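Local coordinates for protein 1-pyrroline-5-carboxylate dehydrogenase (Thermus thermophilus, PDB 1UZB) that probably oxidises the open-chain semialdehyde of 1-pyrroline-5-carboxylate to glutamate, as a member of the aldehyde dehydrogenase family, at residues Glu32-His37 with Leu120-Gly125; Arg110-Glu115 with Val219-His224; Leu150-Pro155 with Tyr502-Leu507. All blocks are in the same frame, centred on the assembly; numbering follows the deposited sequence. Where two conformers were deposited one is given.

Interaction 1. Residues Glu32-His37 with Leu120-Gly125; sequences EEFGRH and LVYEVG
Y122 holds CG anti to its own carbonyl carbon (chi1 -72°), which swings its ring off helix 113-124 toward F34, and the two rings meet as a T-shaped stack. F34 supplies the edge and Y122 the face: the planes stand at 89° and the centroids lie 5.2 Å apart. The leading atom, F34 CZ, reaches Y122 CG at 3.7 Å, close to where the tyrosine ring joins its CB. F34 is the second residue of a type II turn from E33 to R36, which links helix 17-32 to strand 36-42; G35 takes the positive phi of such a turn. L27, V30 and R31 of helix 17-32 also pack on Y122, whose hydroxyl is hydrogen-bonded to E355. An alanine at F34 would remove the whole ring and is likely to leave a gap against the Y122 face, with the turn losing its apolar hold on helix 113-124. The turn is itself clasped twice, by the backbone bond from R36 N to E33 O and by a salt bridge in which R36 NH1 stands 2.6 Å from E33 OE2, approaching from above the carboxylate plane.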
loop_
_atom_site.group_PDB
_atom_site.type_symbol
_atom_site.label_atom_id
_atom_site.label_comp_id
_atom_site.label_asym_id
_atom_site.label_seq_id
_atom_site.Cartn_x
_atom_site.Cartn_y
_atom_site.Cartn_z
ATOM N N GLU A 32 44.852 1.047 31.423
ATOM C CA GLU A 32 45.777 2.130 31.734
ATOM C C GLU A 32 45.023 3.359 32.235
ATOM O O GLU A 32 45.619 4.285 32.790
ATOM C CB GLU A 32 46.602 2.469 30.489
ATOM C CG GLU A 32 47.599 1.370 30.121
ATOM C CD GLU A 32 48.146 1.493 28.708
ATOM O OE1 GLU A 32 49.018 0.676 28.340
ATOM O OE2 GLU A 32 47.705 2.392 27.961
ATOM N N GLU A 33 43.706 3.336 32.055
ATOM C CA GLU A 33 42.825 4.423 32.463
ATOM C C GLU A 33 42.193 4.172 33.837
ATOM O O GLU A 33 41.472 5.020 34.361
ATOM C CB GLU A 33 41.731 4.600 31.404
ATOM C CG GLU A 33 40.698 5.670 31.700
ATOM C CD GLU A 33 39.638 5.746 30.619
ATOM O OE1 GLU A 33 38.967 4.722 30.369
ATOM O OE2 GLU A 33 39.476 6.830 30.018
ATOM N N PHE A 34 42.463 3.004 34.415
ATOM C CA PHE A 34 41.930 2.656 35.732
ATOM C C PHE A 34 42.160 3.786 36.733
ATOM O O PHE A 34 43.249 4.362 36.793
ATOM C CB PHE A 34 42.603 1.381 36.255
ATOM C CG PHE A 34 41.902 0.100 35.869
ATOM C CD1 PHE A 34 41.110 0.027 34.726
ATOM C CD2 PHE A 34 42.074 -1.050 36.634
ATOM C CE1 PHE A 34 40.501 -1.174 34.351
ATOM C CE2 PHE A 34 41.472 -2.254 36.269
ATOM C CZ PHE A 34 40.683 -2.314 35.123
ATOM N N GLY A 35 41.134 4.101 37.516
ATOM C CA GLY A 35 41.261 5.151 38.514
ATOM C C GLY A 35 40.651 6.479 38.111
ATOM O O GLY A 35 40.543 7.391 38.932
ATOM N N ARG A 36 40.254 6.595 36.849
ATOM C CA ARG A 36 39.653 7.822 36.342
ATOM C C ARG A 36 38.370 8.159 37.097
ATOM O O ARG A 36 37.647 7.265 37.535
ATOM C CB ARG A 36 39.354 7.670 34.850
ATOM C CG ARG A 36 38.729 8.891 34.201
ATOM C CD ARG A 36 38.492 8.641 32.722
ATOM N NE ARG A 36 37.762 9.731 32.082
ATOM C CZ ARG A 36 37.318 9.694 30.831
ATOM N NH1 ARG A 36 37.528 8.620 30.082
ATOM N NH2 ARG A 36 36.661 10.731 30.329
ATOM N N HIS A 37 38.099 9.452 37.252
ATOM C CA HIS A 37 36.905 9.911 37.955
ATOM C C HIS A 37 35.874 10.496 36.996
ATOM O O HIS A 37 36.198 11.353 36.178
ATOM C CB HIS A 37 37.273 10.973 38.990
ATOM C CG HIS A 37 36.112 11.433 39.813
ATOM N ND1 HIS A 37 35.500 10.628 40.749
ATOM C CD2 HIS A 37 35.434 12.605 39.825
ATOM C CE1 HIS A 37 34.496 11.284 41.302
ATOM N NE2 HIS A 37 34.435 12.486 40.759
ATOM N N LEU A 120 33.406 -3.021 29.582
ATOM C CA LEU A 120 32.490 -4.037 30.105
ATOM C C LEU A 120 33.275 -5.230 30.642
ATOM O O LEU A 120 32.924 -5.810 31.670
ATOM C CB LEU A 120 31.540 -4.520 29.006
ATOM C CG LEU A 120 30.413 -3.567 28.607
ATOM C CD1 LEU A 120 29.691 -4.131 27.396
ATOM C CD2 LEU A 120 29.447 -3.384 29.770
ATOM N N VAL A 121 34.328 -5.608 29.925
ATOM C CA VAL A 121 35.168 -6.722 30.340
ATOM C C VAL A 121 35.700 -6.472 31.750
ATOM O O VAL A 121 35.576 -7.323 32.633
ATOM C CB VAL A 121 36.364 -6.900 29.368
ATOM C CG1 VAL A 121 37.363 -7.896 29.938
ATOM C CG2 VAL A 121 35.862 -7.375 28.007
ATOM N N TYR A 122 36.278 -5.294 31.959
ATOM C CA TYR A 122 36.846 -4.945 33.255
ATOM C C TYR A 122 35.865 -4.561 34.353
ATOM O O TYR A 122 36.074 -4.932 35.510
ATOM C CB TYR A 122 37.877 -3.822 33.094
ATOM C CG TYR A 122 39.156 -4.271 32.428
ATOM C CD1 TYR A 122 39.568 -3.719 31.216
ATOM C CD2 TYR A 122 39.946 -5.267 33.003
ATOM C CE1 TYR A 122 40.737 -4.150 30.593
ATOM C CE2 TYR A 122 41.113 -5.705 32.389
ATOM C CZ TYR A 122 41.500 -5.141 31.185
ATOM O OH TYR A 122 42.654 -5.576 30.575
ATOM N N GLU A 123 34.797 -3.839 34.016
ATOM C CA GLU A 123 33.859 -3.411 35.050
ATOM C C GLU A 123 32.819 -4.433 35.503
ATOM O O GLU A 123 32.476 -4.473 36.690
ATOM C CB GLU A 123 33.136 -2.119 34.649
ATOM C CG GLU A 123 32.442 -1.472 35.847
ATOM C CD GLU A 123 31.789 -0.134 35.544
ATOM O OE1 GLU A 123 31.598 0.649 36.502
ATOM O OE2 GLU A 123 31.458 0.131 34.366
ATOM N N VAL A 124 32.303 -5.242 34.578
ATOM C CA VAL A 124 31.306 -6.239 34.961
ATOM C C VAL A 124 31.684 -7.689 34.659
ATOM O O VAL A 124 30.868 -8.594 34.816
ATOM C CB VAL A 124 29.906 -5.928 34.362
ATOM C CG1 VAL A 124 29.408 -4.587 34.887
ATOM C CG2 VAL A 124 29.961 -5.925 32.848
ATOM N N GLY A 125 32.921 -7.908 34.222
ATOM C CA GLY A 125 33.387 -9.262 33.980
ATOM C C GLY A 125 32.840 -10.061 32.816
ATOM O O GLY A 125 32.700 -11.285 32.914
#

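Interaction 2. Residues Arg110-Glu115 with Val219-His224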
loop_
_atom_site.group_PDB
_atom_site.type_symbol
_atom_site.label_atom_id
_atom_site.label_comp_id
_atom_site.label_asym_id
_atom_site.label_seq_id
_atom_site.Cartn_x
_atom_site.Cartn_y
_atom_site.Cartn_z
ATOM N N ARG A 110 29.374 3.579 17.703
ATOM C CA ARG A 110 29.992 2.582 16.840
ATOM C C ARG A 110 31.502 2.807 16.726
ATOM O O ARG A 110 32.277 1.850 16.690
ATOM C CB ARG A 110 29.341 2.610 15.451
ATOM C CG ARG A 110 29.776 1.474 14.539
ATOM C CD ARG A 110 29.051 1.493 13.195
ATOM N NE ARG A 110 27.614 1.242 13.314
ATOM C CZ ARG A 110 26.673 2.180 13.240
ATOM N NH1 ARG A 110 25.393 1.848 13.360
ATOM N NH2 ARG A 110 27.008 3.448 13.044
ATOM N N ARG A 111 31.924 4.067 16.682
ATOM C CA ARG A 111 33.350 4.364 16.580
ATOM C C ARG A 111 34.106 4.131 17.888
ATOM O O ARG A 111 35.335 4.108 17.897
ATOM C CB ARG A 111 33.555 5.802 16.092
ATOM C CG ARG A 111 33.162 5.984 14.636
ATOM C CD ARG A 111 33.001 7.438 14.244
ATOM N NE ARG A 111 32.530 7.546 12.868
ATOM C CZ ARG A 111 31.652 8.450 12.444
ATOM N NH1 ARG A 111 31.143 9.337 13.289
ATOM N NH2 ARG A 111 31.272 8.453 11.173
ATOM N N ARG A 112 33.378 3.954 18.990
ATOM C CA ARG A 112 33.999 3.704 20.294
ATOM C C ARG A 112 33.677 2.296 20.790
ATOM O O ARG A 112 33.800 1.997 21.980
ATOM C CB ARG A 112 33.512 4.729 21.326
ATOM C CG ARG A 112 33.994 6.148 21.066
ATOM C CD ARG A 112 33.549 7.106 22.163
ATOM N NE ARG A 112 34.102 6.754 23.469
ATOM C CZ ARG A 112 33.949 7.488 24.569
ATOM N NH1 ARG A 112 34.484 7.094 25.716
ATOM N NH2 ARG A 112 33.260 8.619 24.519
ATOM N N LYS A 113 33.284 1.432 19.861
ATOM C CA LYS A 113 32.901 0.061 20.178
ATOM C C LYS A 113 33.908 -0.739 21.004
ATOM O O LYS A 113 33.555 -1.281 22.056
ATOM C CB LYS A 113 32.575 -0.686 18.880
ATOM C CG LYS A 113 32.031 -2.092 19.067
ATOM C CD LYS A 113 31.159 -2.511 17.886
ATOM C CE LYS A 113 31.877 -2.374 16.554
ATOM N NZ LYS A 113 31.044 -2.910 15.445
ATOM N N ARG A 114 35.156 -0.817 20.547
ATOM C CA ARG A 114 36.166 -1.584 21.270
ATOM C C ARG A 114 36.396 -1.060 22.690
ATOM O O ARG A 114 36.560 -1.841 23.632
ATOM C CB ARG A 114 37.482 -1.592 20.487
ATOM C CG ARG A 114 37.429 -2.335 19.148
ATOM C CD ARG A 114 37.313 -3.852 19.326
ATOM N NE ARG A 114 35.943 -4.350 19.200
ATOM C CZ ARG A 114 35.292 -4.481 18.048
ATOM N NH1 ARG A 114 35.881 -4.151 16.905
ATOM N NH2 ARG A 114 34.052 -4.953 18.034
ATOM N N GLU A 115 36.404 0.260 22.840
ATOM C CA GLU A 115 36.595 0.878 24.148
ATOM C C GLU A 115 35.460 0.488 25.097
ATOM O O GLU A 115 35.696 0.134 26.253
ATOM C CB GLU A 115 36.631 2.400 24.013
ATOM C CG GLU A 115 36.963 3.126 25.305
ATOM C CD GLU A 115 36.589 4.595 25.261
ATOM O OE1 GLU A 115 36.559 5.175 24.155
ATOM O OE2 GLU A 115 36.332 5.173 26.338
ATOM N N VAL A 219 28.817 6.158 28.263
ATOM C CA VAL A 219 27.689 6.280 27.351
ATOM C C VAL A 219 27.252 7.749 27.362
ATOM O O VAL A 219 26.909 8.307 26.321
ATOM C CB VAL A 219 26.518 5.356 27.772
ATOM C CG1 VAL A 219 25.264 5.696 26.973
ATOM C CG2 VAL A 219 26.910 3.896 27.536
ATOM N N PHE A 220 27.285 8.390 28.529
ATOM C CA PHE A 220 26.903 9.795 28.586
ATOM C C PHE A 220 27.898 10.705 27.880
ATOM O O PHE A 220 27.525 11.774 27.397
ATOM C CB PHE A 220 26.651 10.257 30.023
ATOM C CG PHE A 220 25.203 10.202 30.401
ATOM C CD1 PHE A 220 24.594 8.986 30.689
ATOM C CD2 PHE A 220 24.417 11.350 30.356
ATOM C CE1 PHE A 220 23.226 8.908 30.917
ATOM C CE2 PHE A 220 23.044 11.285 30.583
ATOM C CZ PHE A 220 22.446 10.060 30.863
ATOM N N GLU A 221 29.158 10.287 27.802
ATOM C CA GLU A 221 30.141 11.082 27.077
ATOM C C GLU A 221 29.668 11.113 25.625
ATOM O O GLU A 221 29.781 12.129 24.943
ATOM C CB GLU A 221 31.529 10.444 27.136
ATOM C CG GLU A 221 32.261 10.614 28.453
ATOM C CD GLU A 221 33.664 10.046 28.396
ATOM O OE1 GLU A 221 33.801 8.841 28.104
ATOM O OE2 GLU A 221 34.628 10.799 28.638
ATOM N N ILE A 222 29.137 9.986 25.156
ATOM C CA ILE A 222 28.635 9.896 23.792
ATOM C C ILE A 222 27.407 10.793 23.614
ATOM O O ILE A 222 27.301 11.519 22.622
ATOM C CB ILE A 222 28.288 8.435 23.429
ATOM C CG1 ILE A 222 29.579 7.610 23.354
ATOM C CG2 ILE A 222 27.550 8.382 22.097
ATOM C CD1 ILE A 222 29.357 6.112 23.232
ATOM N N PHE A 223 26.486 10.762 24.572
ATOM C CA PHE A 223 25.303 11.614 24.469
ATOM C C PHE A 223 25.713 13.087 24.421
ATOM O O PHE A 223 25.148 13.878 23.660
ATOM C CB PHE A 223 24.354 11.409 25.659
ATOM C CG PHE A 223 23.704 10.044 25.720
ATOM C CD1 PHE A 223 23.503 9.277 24.573
ATOM C CD2 PHE A 223 23.245 9.553 26.937
ATOM C CE1 PHE A 223 22.848 8.036 24.645
ATOM C CE2 PHE A 223 22.594 8.325 27.018
ATOM C CZ PHE A 223 22.394 7.566 25.872
ATOM N N HIS A 224 26.699 13.452 25.238
ATOM C CA HIS A 224 27.171 14.828 25.284
ATOM C C HIS A 224 27.783 15.231 23.950
ATOM O O HIS A 224 27.458 16.283 23.400
ATOM C CB HIS A 224 28.211 15.003 26.396
ATOM C CG HIS A 224 28.766 16.392 26.487
ATOM N ND1 HIS A 224 28.020 17.468 26.917
ATOM C CD2 HIS A 224 29.992 16.881 26.182
ATOM C CE1 HIS A 224 28.763 18.561 26.874
ATOM N NE2 HIS A 224 29.964 18.231 26.431
HETATM O O HOH W 1 36.115 7.665 27.931
#
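R112 reaches across to E221 and I222 from the N-cap position of helix 113-124, and its guanidinium holds two carboxylates at once. NH1 donates to E221 OE1 at 3.0 Å in a nearly straight bond (N-H...O 170°) lying in the guanidinium plane, although the carboxylate plane is turned 68° from it and OE1 is met from above the carboxylate plane. Within its own segment R112 grips E115, in the first turn of helix 113-124, side-on: NE donates to E115 OE1 at 3.0 Å, while NH1 reaches E115 OE2 on the syn side at 2.7 Å. A bend at chi3 (62°) in an otherwise extended chain turns the guanidinium so that NE and NH1 can face E115.

The tight part of the contact is the flank against helix 213-226. Here R112 NH2 lies 3.6 Å from E221 CB and 4.0 Å from I222 CG1, and the R112 chain and the buried I222 run alongside one another, pointing opposite ways. The looser, wetter part lies between the acids, where E115 OE2 and E221 OE1 remain 4.8 Å apart. A water bridges them by donating a hydrogen bond to each oxygen, the one to E221 OE1 measuring 2.6 Å. The shared arginine and this water would probably ease the repulsion between the two like charges. E221 has a second cationic partner, since its OE2 forms a salt bridge with R36; the ion pair of K218 with E115 OE2 is long and weak. R112, E115 and E221 thus form a salt-bridge network joining the start of helix 113-124 to helix 213-226.

Interaction 3. Residues Leu150-Pro155 with Tyr502-Leu507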
loop_
_atom_site.group_PDB
_atom_site.type_symbol
_atom_site.label_atom_id
_atom_site.label_comp_id
_atom_site.label_asym_id
_atom_site.label_seq_id
_atom_site.Cartn_x
_atom_site.Cartn_y
_atom_site.Cartn_z
ATOM N N LEU A 150 9.776 7.644 13.954
ATOM C CA LEU A 150 9.176 8.339 12.819
ATOM C C LEU A 150 7.798 7.796 12.458
ATOM O O LEU A 150 7.003 8.482 11.812
ATOM C CB LEU A 150 10.109 8.262 11.609
ATOM C CG LEU A 150 11.355 9.147 11.726
ATOM C CD1 LEU A 150 12.359 8.779 10.648
ATOM C CD2 LEU A 150 10.953 10.610 11.613
ATOM N N ARG A 151 7.512 6.568 12.880
ATOM C CA ARG A 151 6.221 5.950 12.596
ATOM C C ARG A 151 5.106 6.589 13.426
ATOM O O ARG A 151 3.923 6.373 13.157
ATOM C CB ARG A 151 6.287 4.446 12.884
ATOM C CG ARG A 151 7.304 3.695 12.033
ATOM C CD ARG A 151 6.836 3.562 10.590
ATOM N NE ARG A 151 5.830 2.515 10.441
ATOM C CZ ARG A 151 6.105 1.215 10.387
ATOM N NH1 ARG A 151 7.363 0.796 10.461
ATOM N NH2 ARG A 151 5.123 0.331 10.275
ATOM N N TYR A 152 5.489 7.380 14.426
ATOM C CA TYR A 152 4.522 8.045 15.296
ATOM C C TYR A 152 4.436 9.546 15.042
ATOM O O TYR A 152 3.760 10.262 15.780
ATOM C CB TYR A 152 4.894 7.835 16.770
ATOM C CG TYR A 152 4.816 6.404 17.244
ATOM C CD1 TYR A 152 5.910 5.549 17.134
ATOM C CD2 TYR A 152 3.639 5.900 17.793
ATOM C CE1 TYR A 152 5.833 4.221 17.560
ATOM C CE2 TYR A 152 3.550 4.580 18.224
ATOM C CZ TYR A 152 4.647 3.747 18.104
ATOM O OH TYR A 152 4.560 2.442 18.532
ATOM N N ARG A 153 5.104 10.024 13.998
ATOM C CA ARG A 153 5.127 11.459 13.720
ATOM C C ARG A 153 3.783 12.112 13.404
ATOM O O ARG A 153 2.874 11.487 12.864
ATOM C CB ARG A 153 6.139 11.763 12.607
ATOM C CG ARG A 153 5.685 11.433 11.197
ATOM C CD ARG A 153 6.854 11.573 10.228
ATOM N NE ARG A 153 6.442 11.581 8.827
ATOM C CZ ARG A 153 5.900 12.627 8.210
ATOM N NH1 ARG A 153 5.702 13.760 8.869
ATOM N NH2 ARG A 153 5.561 12.543 6.930
ATOM N N TYR A 154 3.688 13.391 13.755
ATOM C CA TYR A 154 2.487 14.202 13.566
ATOM C C TYR A 154 1.948 14.254 12.139
ATOM O O TYR A 154 2.685 14.588 11.212
ATOM C CB TYR A 154 2.780 15.630 14.040
ATOM C CG TYR A 154 1.665 16.622 13.788
ATOM C CD1 TYR A 154 1.684 17.460 12.673
ATOM C CD2 TYR A 154 0.591 16.722 14.670
ATOM C CE1 TYR A 154 0.658 18.377 12.445
ATOM C CE2 TYR A 154 -0.438 17.631 14.454
ATOM C CZ TYR A 154 -0.399 18.456 13.342
ATOM O OH TYR A 154 -1.412 19.366 13.131
ATOM N N PRO A 155 0.672 13.872 11.927
ATOM C CA PRO A 155 -0.373 13.370 12.833
ATOM C C PRO A 155 -0.501 11.890 12.463
ATOM O O PRO A 155 -0.984 11.556 11.381
ATOM C CB PRO A 155 -1.606 14.174 12.416
ATOM C CG PRO A 155 -1.099 15.224 11.433
ATOM C CD PRO A 155 0.037 14.534 10.772
ATOM N N TYR A 502 7.209 -0.478 21.715
ATOM C CA TYR A 502 7.898 0.089 22.867
ATOM C C TYR A 502 7.701 1.595 22.994
ATOM O O TYR A 502 7.422 2.099 24.080
ATOM C CB TYR A 502 9.394 -0.216 22.788
ATOM C CG TYR A 502 10.164 0.058 24.065
ATOM C CD1 TYR A 502 9.916 -0.681 25.222
ATOM C CD2 TYR A 502 11.198 0.993 24.092
ATOM C CE1 TYR A 502 10.685 -0.507 26.369
ATOM C CE2 TYR A 502 11.977 1.175 25.235
ATOM C CZ TYR A 502 11.717 0.416 26.365
ATOM O OH TYR A 502 12.517 0.546 27.478
ATOM N N LEU A 503 7.829 2.316 21.885
ATOM C CA LEU A 503 7.702 3.767 21.933
ATOM C C LEU A 503 6.309 4.282 22.288
ATOM O O LEU A 503 6.174 5.366 22.856
ATOM C CB LEU A 503 8.181 4.379 20.611
ATOM C CG LEU A 503 9.603 3.979 20.195
ATOM C CD1 LEU A 503 9.997 4.736 18.938
ATOM C CD2 LEU A 503 10.586 4.275 21.324
ATOM N N ARG A 504 5.275 3.511 21.967
ATOM C CA ARG A 504 3.905 3.917 22.276
ATOM C C ARG A 504 3.714 4.097 23.785
ATOM O O ARG A 504 2.868 4.876 24.229
ATOM C CB ARG A 504 2.917 2.865 21.763
ATOM C CG ARG A 504 1.451 3.183 22.052
ATOM C CD ARG A 504 1.007 4.415 21.292
ATOM N NE ARG A 504 -0.375 4.792 21.575
ATOM C CZ ARG A 504 -0.772 5.434 22.668
ATOM N NH1 ARG A 504 -2.054 5.732 22.823
ATOM N NH2 ARG A 504 0.105 5.788 23.604
ATOM N N LEU A 505 4.503 3.360 24.563
ATOM C CA LEU A 505 4.432 3.418 26.018
ATOM C C LEU A 505 4.828 4.779 26.579
ATOM O O LEU A 505 4.454 5.133 27.700
ATOM C CB LEU A 505 5.349 2.353 26.617
ATOM C CG LEU A 505 5.062 0.902 26.232
ATOM C CD1 LEU A 505 6.178 0.020 26.759
ATOM C CD2 LEU A 505 3.716 0.471 26.784
ATOM N N PHE A 506 5.573 5.548 25.796
ATOM C CA PHE A 506 6.049 6.849 26.247
ATOM C C PHE A 506 5.349 8.018 25.564
ATOM O O PHE A 506 5.877 9.132 25.505
ATOM C CB PHE A 506 7.564 6.919 26.039
ATOM C CG PHE A 506 8.293 5.774 26.687
ATOM C CD1 PHE A 506 8.563 4.607 25.978
ATOM C CD2 PHE A 506 8.633 5.829 28.032
ATOM C CE1 PHE A 506 9.160 3.513 26.603
ATOM C CE2 PHE A 506 9.228 4.743 28.665
ATOM C CZ PHE A 506 9.492 3.583 27.949
ATOM N N LEU A 507 4.138 7.757 25.079
ATOM C CA LEU A 507 3.332 8.755 24.388
ATOM C C LEU A 507 1.885 8.728 24.863
ATOM O O LEU A 507 1.399 7.707 25.355
ATOM C CB LEU A 507 3.322 8.469 22.883
ATOM C CG LEU A 507 4.647 8.541 22.130
ATOM C CD1 LEU A 507 4.499 7.878 20.767
ATOM C CD2 LEU A 507 5.071 9.995 21.986
#
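Y152, in the loop after helix 128-149, faces the C-terminal end of helix 500-504 and the type I turn from R504 to L507, with Y152 CA and R504 CA 8.1 Å apart. The contact sits where that loop meets the root of the antiparallel pair of strands 165-180 and 507-515, next to contacts with a neighbouring subunit. With its CG anti to the carbonyl carbon (chi1 -65°), the tyrosine ring lies against three residues that all approach from the same side of its plane, spread from its base to its hydroxyl. Near the base of the ring, L507 CD1 packs 3.7 Å from Y152 CD2 and also touches CG and CB. Further out, Y152 CE1 meets L503 CB at 3.9 Å, the leucine's first side-chain carbon doing the touching. At the far end R504 lies across the tyrosine at about a right angle: R504 CB is 3.6 Å from Y152 OH, and R504 CD is 4.0 Å from Y152 CE2. The arginine thus offers its aliphatic part. A bend at chi2 (66°) keeps CD beside the ring, while the guanidinium, at 82° to the ring plane, is carried on to D501 of the third subunit, which takes NE in a salt bridge.

The leucines continue the apolar surface beyond Y152: L503 packs on Y145, A148 and A149 of helix 128-149, while L507 packs on V200 and on Y171 of strand 165-180.

Across the two segments the chemistry is therefore mainly apolar, with the polar ends directed to other partners. Y152 OH is hydrogen-bonded to the carbonyl oxygen of L500, so one ring joins packing against the turn to a polar anchor at the start of helix 500-504, the helix that also carries L503 and R504.

From the N terminus, interaction 1 closes the first loop, bringing the turn between helix 17-32 and strand 36-42 onto helix 113-124. Before it closes, 110-115 opens interaction 2, which ends at helix 213-226, so these two cross. They share helix 113-124 and touch directly through the salt bridge of R36 NH2 with E221 OE2 (2.6 Å). Interaction 3 opens at 150-155, inside the loop of interaction 2, and closes only at 502-507; it crosses interaction 2 but follows interaction 1 in series. Its centre lies about 26 Å from that of interaction 2, and it ties the loop after helix 128-149 to the C-terminal segment that leads into strand 507-515.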